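Hypothetical protein (Bacteroides fragilis, PDB 4JX0) is of unknown function but binds magnesium and joins an N-terminal BT_3987-like domain to a second domain assigned to the F5/F8 type C family. Local coordinates at residues A[47-52]-A[169-174]; A[101-106]-A[136-141]. All coordinates share one frame; numbering follows the deposited sequence.

Contact 1: A[47-52]-A[169-174]; sequences YTQLEA and KLNLSI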
ATOM      1  N   TYR A  47     -12.061  10.948   0.217  1.00 50.14           N
ATOM      2  CA  TYR A  47     -11.899   9.528  -0.047  1.00 50.55           C
ATOM      3  C   TYR A  47     -10.477   9.073   0.213  1.00 53.08           C
ATOM      4  O   TYR A  47      -9.531   9.718  -0.243  1.00 53.08           O
ATOM      5  CB  TYR A  47     -12.278   9.247  -1.510  1.00 53.66           C
ATOM      6  CG  TYR A  47     -12.210   7.793  -1.918  1.00 57.87           C
ATOM      7  CD1 TYR A  47     -13.050   6.848  -1.342  1.00 60.46           C
ATOM      8  CD2 TYR A  47     -11.365   7.375  -2.942  1.00 59.49           C
ATOM      9  CE1 TYR A  47     -13.012   5.510  -1.736  1.00 62.45           C
ATOM     10  CE2 TYR A  47     -11.323   6.042  -3.349  1.00 61.07           C
ATOM     11  CZ  TYR A  47     -12.158   5.113  -2.752  1.00 70.62           C
ATOM     12  OH  TYR A  47     -12.115   3.794  -3.143  1.00 73.31           O
ATOM     13  N   THR A  48     -10.327   7.965   0.944  1.00 48.28           N
ATOM     14  CA  THR A  48      -9.028   7.364   1.221  1.00 47.30           C
ATOM     15  C   THR A  48      -9.145   5.903   0.959  1.00 49.03           C
ATOM     16  O   THR A  48     -10.023   5.253   1.524  1.00 48.19           O
ATOM     17  CB  THR A  48      -8.559   7.619   2.665  1.00 58.05           C
ATOM     18  OG1 THR A  48      -8.548   9.016   2.901  1.00 63.13           O
ATOM     19  CG2 THR A  48      -7.151   7.108   2.913  1.00 56.42           C
ATOM     20  N   GLN A  49      -8.286   5.378   0.089  1.00 44.49           N
ATOM     21  CA  GLN A  49      -8.264   3.960  -0.201  1.00 43.57           C
ATOM     22  C   GLN A  49      -7.171   3.351   0.651  1.00 45.00           C
ATOM     23  O   GLN A  49      -6.001   3.701   0.489  1.00 44.97           O
ATOM     24  CB  GLN A  49      -8.048   3.704  -1.693  1.00 45.30           C
ATOM     25  CG  GLN A  49      -8.452   2.297  -2.107  1.00 61.35           C
ATOM     26  CD  GLN A  49      -8.323   2.079  -3.591  1.00 84.98           C
ATOM     27  OE1 GLN A  49      -7.553   1.223  -4.045  1.00 81.50           O
ATOM     28  NE2 GLN A  49      -9.089   2.826  -4.386  1.00 76.09           N
ATOM     29  N   LEU A  50      -7.561   2.511   1.614  1.00 39.27           N
ATOM     30  CA  LEU A  50      -6.638   1.822   2.509  1.00 37.27           C
ATOM     31  C   LEU A  50      -6.300   0.495   1.862  1.00 40.19           C
ATOM     32  O   LEU A  50      -7.137  -0.094   1.168  1.00 39.70           O
ATOM     33  CB  LEU A  50      -7.256   1.629   3.904  1.00 36.87           C
ATOM     34  CG  LEU A  50      -6.777   2.587   4.984  1.00 41.05           C
ATOM     35  CD1 LEU A  50      -7.003   4.010   4.592  1.00 40.58           C
ATOM     36  CD2 LEU A  50      -7.454   2.293   6.312  1.00 44.12           C
ATOM     37  N   GLU A  51      -5.068   0.034   2.062  1.00 35.95           N
ATOM     38  CA  GLU A  51      -4.605  -1.231   1.506  1.00 35.52           C
ATOM     39  C   GLU A  51      -4.379  -2.233   2.619  1.00 38.62           C
ATOM     40  O   GLU A  51      -3.857  -1.896   3.687  1.00 37.61           O
ATOM     41  CB  GLU A  51      -3.315  -1.036   0.691  1.00 36.62           C
ATOM     42  CG  GLU A  51      -3.476  -0.172  -0.547  1.00 50.12           C
ATOM     43  CD  GLU A  51      -4.478  -0.653  -1.576  1.00 74.30           C
ATOM     44  OE1 GLU A  51      -4.519  -1.875  -1.843  1.00 72.24           O
ATOM     45  OE2 GLU A  51      -5.239   0.191  -2.105  1.00 69.01           O
ATOM     46  N   ALA A  52      -4.804  -3.463   2.368  1.00 35.45           N
ATOM     47  CA  ALA A  52      -4.645  -4.593   3.269  1.00 34.96           C
ATOM     48  C   ALA A  52      -4.198  -5.802   2.459  1.00 37.96           C
ATOM     49  O   ALA A  52      -4.385  -5.828   1.233  1.00 37.33           O
ATOM     50  CB  ALA A  52      -5.951  -4.886   3.982  1.00 35.97           C
ATOM     51  N   LYS A 169     -12.380   3.199   1.740  1.00 39.87           N
ATOM     52  CA  LYS A 169     -12.446   1.886   1.094  1.00 39.47           C
ATOM     53  C   LYS A 169     -11.235   1.101   1.514  1.00 42.25           C
ATOM     54  O   LYS A 169     -10.101   1.574   1.370  1.00 40.34           O
ATOM     55  CB  LYS A 169     -12.518   1.938  -0.444  1.00 41.64           C
ATOM     56  CG  LYS A 169     -12.492   0.526  -1.066  1.00 51.60           C
ATOM     57  CD  LYS A 169     -12.777   0.511  -2.544  1.00 63.81           C
ATOM     58  CE  LYS A 169     -12.809  -0.892  -3.098  1.00 72.44           C
ATOM     59  NZ  LYS A 169     -13.037  -0.884  -4.567  1.00 83.23           N
ATOM     60  N   LEU A 170     -11.471  -0.113   2.007  1.00 38.65           N
ATOM     61  CA  LEU A 170     -10.399  -1.006   2.380  1.00 37.56           C
ATOM     62  C   LEU A 170     -10.221  -1.976   1.242  1.00 39.83           C
ATOM     63  O   LEU A 170     -11.054  -2.859   1.064  1.00 38.42           O
ATOM     64  CB  LEU A 170     -10.727  -1.715   3.693  1.00 37.57           C
ATOM     65  CG  LEU A 170      -9.649  -2.621   4.252  1.00 41.96           C
ATOM     66  CD1 LEU A 170      -8.368  -1.858   4.529  1.00 41.50           C
ATOM     67  CD2 LEU A 170     -10.127  -3.298   5.509  1.00 44.88           C
ATOM     68  N   ASN A 171      -9.167  -1.770   0.432  1.00 37.18           N
ATOM     69  CA  ASN A 171      -8.848  -2.629  -0.709  1.00 37.57           C
ATOM     70  C   ASN A 171      -8.051  -3.828  -0.195  1.00 39.65           C
ATOM     71  O   ASN A 171      -7.064  -3.651   0.527  1.00 37.60           O
ATOM     72  CB  ASN A 171      -8.067  -1.848  -1.779  1.00 40.90           C
ATOM     73  CG  ASN A 171      -7.861  -2.620  -3.066  1.00 79.20           C
ATOM     74  OD1 ASN A 171      -8.826  -2.947  -3.773  1.00 79.75           O
ATOM     75  ND2 ASN A 171      -6.615  -2.984  -3.384  1.00 70.50           N
ATOM     76  N   LEU A 172      -8.485  -5.044  -0.555  1.00 36.62           N
ATOM     77  CA  LEU A 172      -7.853  -6.268  -0.088  1.00 36.45           C
ATOM     78  C   LEU A 172      -7.279  -7.029  -1.265  1.00 39.10           C
ATOM     79  O   LEU A 172      -7.922  -7.109  -2.312  1.00 39.10           O
ATOM     80  CB  LEU A 172      -8.903  -7.099   0.651  1.00 37.29           C
ATOM     81  CG  LEU A 172      -8.353  -8.101   1.646  1.00 42.37           C
ATOM     82  CD1 LEU A 172      -9.127  -8.070   2.935  1.00 43.00           C
ATOM     83  CD2 LEU A 172      -8.381  -9.478   1.078  1.00 46.48           C
ATOM     84  N   SER A 173      -6.060  -7.565  -1.098  1.00 34.90           N
ATOM     85  CA  SER A 173      -5.340  -8.311  -2.138  1.00 34.78           C
ATOM     86  C   SER A 173      -4.509  -9.437  -1.507  1.00 37.40           C
ATOM     87  O   SER A 173      -4.007  -9.268  -0.403  1.00 35.77           O
ATOM     88  CB  SER A 173      -4.442  -7.371  -2.948  1.00 38.47           C
ATOM     89  OG  SER A 173      -3.759  -6.431  -2.135  1.00 49.29           O
ATOM     90  N   ILE A 174      -4.371 -10.588  -2.199  1.00 34.59           N
ATOM     91  CA  ILE A 174      -3.638 -11.734  -1.650  1.00 34.22           C
ATOM     92  C   ILE A 174      -2.108 -11.572  -1.823  1.00 37.47           C
ATOM     93  O   ILE A 174      -1.608 -11.263  -2.910  1.00 37.41           O
ATOM     94  CB  ILE A 174      -4.114 -13.088  -2.257  1.00 37.75           C
ATOM     95  CG1 ILE A 174      -5.550 -13.408  -1.788  1.00 38.58           C
ATOM     96  CG2 ILE A 174      -3.165 -14.243  -1.864  1.00 38.18           C
ATOM     97  CD1 ILE A 174      -6.282 -14.356  -2.715  1.00 51.41           C
TER

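Contact 2: A[101-106]-A[136-141]; sequences GIPLFP and LNNLSG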
ATOM      1  N   GLY A 101     -21.803  -3.403  -4.996  1.00 80.68           N
ATOM      2  CA  GLY A 101     -21.608  -4.795  -4.596  1.00 78.95           C
ATOM      3  C   GLY A 101     -20.420  -5.067  -3.688  1.00 77.17           C
ATOM      4  O   GLY A 101     -19.828  -6.147  -3.765  1.00 77.01           O
ATOM      5  N   ILE A 102     -20.058  -4.104  -2.822  1.00 68.38           N
ATOM      6  CA  ILE A 102     -18.941  -4.244  -1.884  1.00 64.61           C
ATOM      7  C   ILE A 102     -19.540  -4.215  -0.476  1.00 65.07           C
ATOM      8  O   ILE A 102     -20.362  -3.343  -0.190  1.00 65.13           O
ATOM      9  CB  ILE A 102     -17.885  -3.137  -2.145  1.00 65.94           C
ATOM     10  CG1 ILE A 102     -17.068  -3.498  -3.398  1.00 66.44           C
ATOM     11  CG2 ILE A 102     -16.948  -2.937  -0.953  1.00 64.68           C
ATOM     12  CD1 ILE A 102     -16.605  -2.371  -4.172  1.00 72.04           C
ATOM     13  N   PRO A 103     -19.189  -5.172   0.405  1.00 58.23           N
ATOM     14  CA  PRO A 103     -19.802  -5.195   1.743  1.00 56.74           C
ATOM     15  C   PRO A 103     -19.364  -4.045   2.634  1.00 56.67           C
ATOM     16  O   PRO A 103     -18.324  -3.434   2.410  1.00 54.27           O
ATOM     17  CB  PRO A 103     -19.335  -6.530   2.323  1.00 58.76           C
ATOM     18  CG  PRO A 103     -18.063  -6.805   1.625  1.00 63.21           C
ATOM     19  CD  PRO A 103     -18.269  -6.309   0.226  1.00 59.32           C
ATOM     20  N   LEU A 104     -20.173  -3.749   3.648  1.00 53.26           N
ATOM     21  CA  LEU A 104     -19.849  -2.676   4.582  1.00 52.15           C
ATOM     22  C   LEU A 104     -18.805  -3.154   5.560  1.00 54.53           C
ATOM     23  O   LEU A 104     -18.858  -4.310   5.991  1.00 54.64           O
ATOM     24  CB  LEU A 104     -21.091  -2.191   5.348  1.00 52.47           C
ATOM     25  CG  LEU A 104     -22.133  -1.446   4.527  1.00 57.01           C
ATOM     26  CD1 LEU A 104     -23.445  -1.380   5.268  1.00 57.70           C
ATOM     27  CD2 LEU A 104     -21.656  -0.050   4.163  1.00 57.62           C
ATOM     28  N   PHE A 105     -17.852  -2.274   5.912  1.00 48.67           N
ATOM     29  CA  PHE A 105     -16.831  -2.603   6.903  1.00 46.71           C
ATOM     30  C   PHE A 105     -17.537  -2.735   8.255  1.00 50.55           C
ATOM     31  O   PHE A 105     -18.245  -1.802   8.628  1.00 50.06           O
ATOM     32  CB  PHE A 105     -15.754  -1.516   6.949  1.00 46.99           C
ATOM     33  CG  PHE A 105     -14.625  -1.814   7.896  1.00 47.67           C
ATOM     34  CD1 PHE A 105     -13.568  -2.626   7.507  1.00 50.46           C
ATOM     35  CD2 PHE A 105     -14.617  -1.283   9.178  1.00 49.25           C
ATOM     36  CE1 PHE A 105     -12.525  -2.907   8.388  1.00 50.89           C
ATOM     37  CE2 PHE A 105     -13.566  -1.549  10.054  1.00 51.84           C
ATOM     38  CZ  PHE A 105     -12.529  -2.363   9.654  1.00 49.81           C
ATOM     39  N   PRO A 106     -17.455  -3.885   8.965  1.00 47.02           N
ATOM     40  CA  PRO A 106     -18.206  -4.018  10.231  1.00 46.89           C
ATOM     41  C   PRO A 106     -17.960  -2.881  11.233  1.00 50.27           C
ATOM     42  O   PRO A 106     -16.829  -2.443  11.403  1.00 48.47           O
ATOM     43  CB  PRO A 106     -17.729  -5.364  10.796  1.00 48.88           C
ATOM     44  CG  PRO A 106     -16.621  -5.810   9.922  1.00 52.84           C
ATOM     45  CD  PRO A 106     -16.727  -5.124   8.631  1.00 48.25           C
ATOM     46  N   LEU A 136     -11.284 -10.574   8.384  1.00 40.35           N
ATOM     47  CA  LEU A 136     -12.004  -9.850   7.334  1.00 40.08           C
ATOM     48  C   LEU A 136     -11.294 -10.184   6.022  1.00 43.64           C
ATOM     49  O   LEU A 136     -10.312  -9.528   5.678  1.00 41.37           O
ATOM     50  CB  LEU A 136     -12.020  -8.328   7.612  1.00 39.16           C
ATOM     51  CG  LEU A 136     -12.666  -7.859   8.919  1.00 43.08           C
ATOM     52  CD1 LEU A 136     -12.577  -6.357   9.056  1.00 42.14           C
ATOM     53  CD2 LEU A 136     -14.113  -8.282   9.000  1.00 44.98           C
ATOM     54  N   ASN A 137     -11.735 -11.258   5.335  1.00 42.03           N
ATOM     55  CA  ASN A 137     -11.055 -11.775   4.135  1.00 42.40           C
ATOM     56  C   ASN A 137     -11.868 -11.651   2.825  1.00 47.62           C
ATOM     57  O   ASN A 137     -11.633 -12.427   1.882  1.00 47.26           O
ATOM     58  CB  ASN A 137     -10.680 -13.246   4.372  1.00 42.50           C
ATOM     59  CG  ASN A 137     -11.845 -14.202   4.460  1.00 62.43           C
ATOM     60  OD1 ASN A 137     -12.984 -13.807   4.702  1.00 57.53           O
ATOM     61  ND2 ASN A 137     -11.577 -15.483   4.274  1.00 55.92           N
ATOM     62  N   ASN A 138     -12.760 -10.648   2.732  1.00 44.05           N
ATOM     63  CA  ASN A 138     -13.535 -10.454   1.506  1.00 44.04           C
ATOM     64  C   ASN A 138     -12.649  -9.763   0.468  1.00 46.23           C
ATOM     65  O   ASN A 138     -12.205  -8.647   0.718  1.00 44.51           O
ATOM     66  CB  ASN A 138     -14.782  -9.650   1.801  1.00 45.41           C
ATOM     67  CG  ASN A 138     -15.738  -9.655   0.655  1.00 65.34           C
ATOM     68  OD1 ASN A 138     -15.831  -8.683  -0.098  1.00 61.74           O
ATOM     69  ND2 ASN A 138     -16.418 -10.772   0.457  1.00 54.49           N
ATOM     70  N   LEU A 139     -12.353 -10.433  -0.667  1.00 44.03           N
ATOM     71  CA  LEU A 139     -11.438  -9.895  -1.694  1.00 44.32           C
ATOM     72  C   LEU A 139     -11.966  -8.641  -2.392  1.00 47.91           C
ATOM     73  O   LEU A 139     -11.156  -7.789  -2.780  1.00 46.66           O
ATOM     74  CB  LEU A 139     -11.104 -10.947  -2.751  1.00 45.45           C
ATOM     75  CG  LEU A 139     -10.353 -12.183  -2.256  1.00 51.59           C
ATOM     76  CD1 LEU A 139     -10.280 -13.241  -3.347  1.00 52.87           C
ATOM     77  CD2 LEU A 139      -8.945 -11.835  -1.795  1.00 53.69           C
ATOM     78  N   SER A 140     -13.310  -8.504  -2.501  1.00 45.06           N
ATOM     79  CA  SER A 140     -13.966  -7.319  -3.081  1.00 45.15           C
ATOM     80  C   SER A 140     -13.627  -6.040  -2.286  1.00 48.76           C
ATOM     81  O   SER A 140     -13.754  -4.930  -2.812  1.00 48.89           O
ATOM     82  CB  SER A 140     -15.485  -7.496  -3.121  1.00 49.30           C
ATOM     83  OG  SER A 140     -15.864  -8.857  -3.247  1.00 60.12           O
ATOM     84  N   GLY A 141     -13.230  -6.223  -1.029  1.00 43.44           N
ATOM     85  CA  GLY A 141     -12.858  -5.155  -0.127  1.00 41.54           C
ATOM     86  C   GLY A 141     -14.026  -4.840   0.768  1.00 44.77           C
ATOM     87  O   GLY A 141     -15.010  -5.583   0.814  1.00 45.44           O
TER

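Contact 1: A[47-52]-A[169-174]
Leu50 and Leu170 are partners across two neighbouring parallel strands, their side chains next to each other on one side of the sheet, and their pairing illustrates how such strands share their bonds. Leu50 spends both of its backbone polar atoms on one flank: its N donates to Lys169 O (2.7 Å) and its O accepts Asn171 N (2.7 Å). Asn171 repeats the pattern from the opposite strand, its O receiving Ala52 N at 2.9 Å, and Lys169 N closes the near end on Thr48 O. At the far end Ser173 makes weak bonds to Ala52 O. The directions of the two short segments differ by 30°, yet the paired CA atoms stay evenly spaced.

Side chains then alternate between the two faces of the sheet. Asn171 can be followed outward on the polar one. Its CB rests against the carboxylate of Glu51, 3.5 Å from both OE1 and OE2. Its CG lies anti to the backbone N (chi1 -172°) and continues alongside the carboxylate. At the tip, ND2 donates a nearly straight bond of 2.8 Å to Glu51 OE1, which answers with its syn lone pair. OE1 lies close to the amide plane, yet amide and carboxylate are turned 56° against each other. Glu51 bends at chi2, and its side chain points the same way as that of Asn171. On this face Tyr47 runs beside the extended Lys169, its OH 3.3 Å from Lys169 CB.

On the face of Leu50, Leu170 and Ala52 the contacts between the strands are apolar. Leu170 CD1 fits between Leu50 CB, at 3.7 Å, and Ala52 CB, at 3.9 Å, while Leu61, from strand 59-61 beyond strand 47-54, also touches Leu170. A parallel pairing within an otherwise largely antiparallel sheet is consistent with the immunoglobulin-like beta sandwich of the E-set clan.

Contact 2: A[101-106]-A[136-141]
Ile102 and Ser140 bring their CA atoms within 6.0 Å, the nearest backbone approach of two irregular segments that no hydrogen bond joins. The principle illustrated is the packing of one loop against a tight turn. Residues 138 to 141 form a type I beta turn, closed by Gly141 N on Asn138 O, and the chain passes directly from it into strand 142-150. Gly141 ends the turn at a phi of 99°, a backbone conformation natural to glycine.

Segment 101-106 is tied to that same strand, for Pro103 and Phe105 both make backbone bonds with Val143. This course brings its side chains to the turn and to the residues preceding it.

At one end of the contact, Leu136 offers its two methyl groups to different partners. CD1 comes obliquely to Phe105 CE1, 3.5 Å away, with the two side chains crossing at about a right angle. CD2 meets Pro106 CG tip to tip at 3.6 Å. With CG anti to the backbone N (chi1 -177°), the Phe105 side chain is carried toward Leu136; its ring also packs against Tyr142, Met144 and Leu170, and it is buried. The carbonyl of Leu136 is held separately, by the hydroxyl of Thr59.

At the other end aliphatic carbons lie over turn backbone. Ile102 divides its branches: CG1 touches Ser140 O at 3.7 Å, and CG2, anti to the backbone N, comes equally near Gly141 O. Pro103 points toward the turn, and its ring and the Asn138 side chain reach toward each other tip to tip. The same ring also covers the last carbonyl of the turn, with Pro103 CG and Pro103 CD each 3.4 Å from Gly141 O.

Overall arrangement
Contact 2 is nested within the long chain excursion that contact 1 closes, and their centres lie about 10 Å apart. The two meet directly where strand 165-174 runs past the turn: Leu172 CD1 packs 3.3 Å from Leu136 O, and Ile174 CG1 lies 3.7 Å from Leu139 CD2. Further bridges come from segment 101-106, whose Ile102 touches Lys169 while Phe105 touches Leu170. Strand 142-150, which follows directly on segment 136-141, ties them together: Tyr142 bonds through its backbone to Leu170, and Val143 to Pro103 and Phe105. Both lie away from the magnesium site of Ser208, Asp211, Asn213, Asn314 and Glu315; they are packing within the N-terminal sheet and its loops.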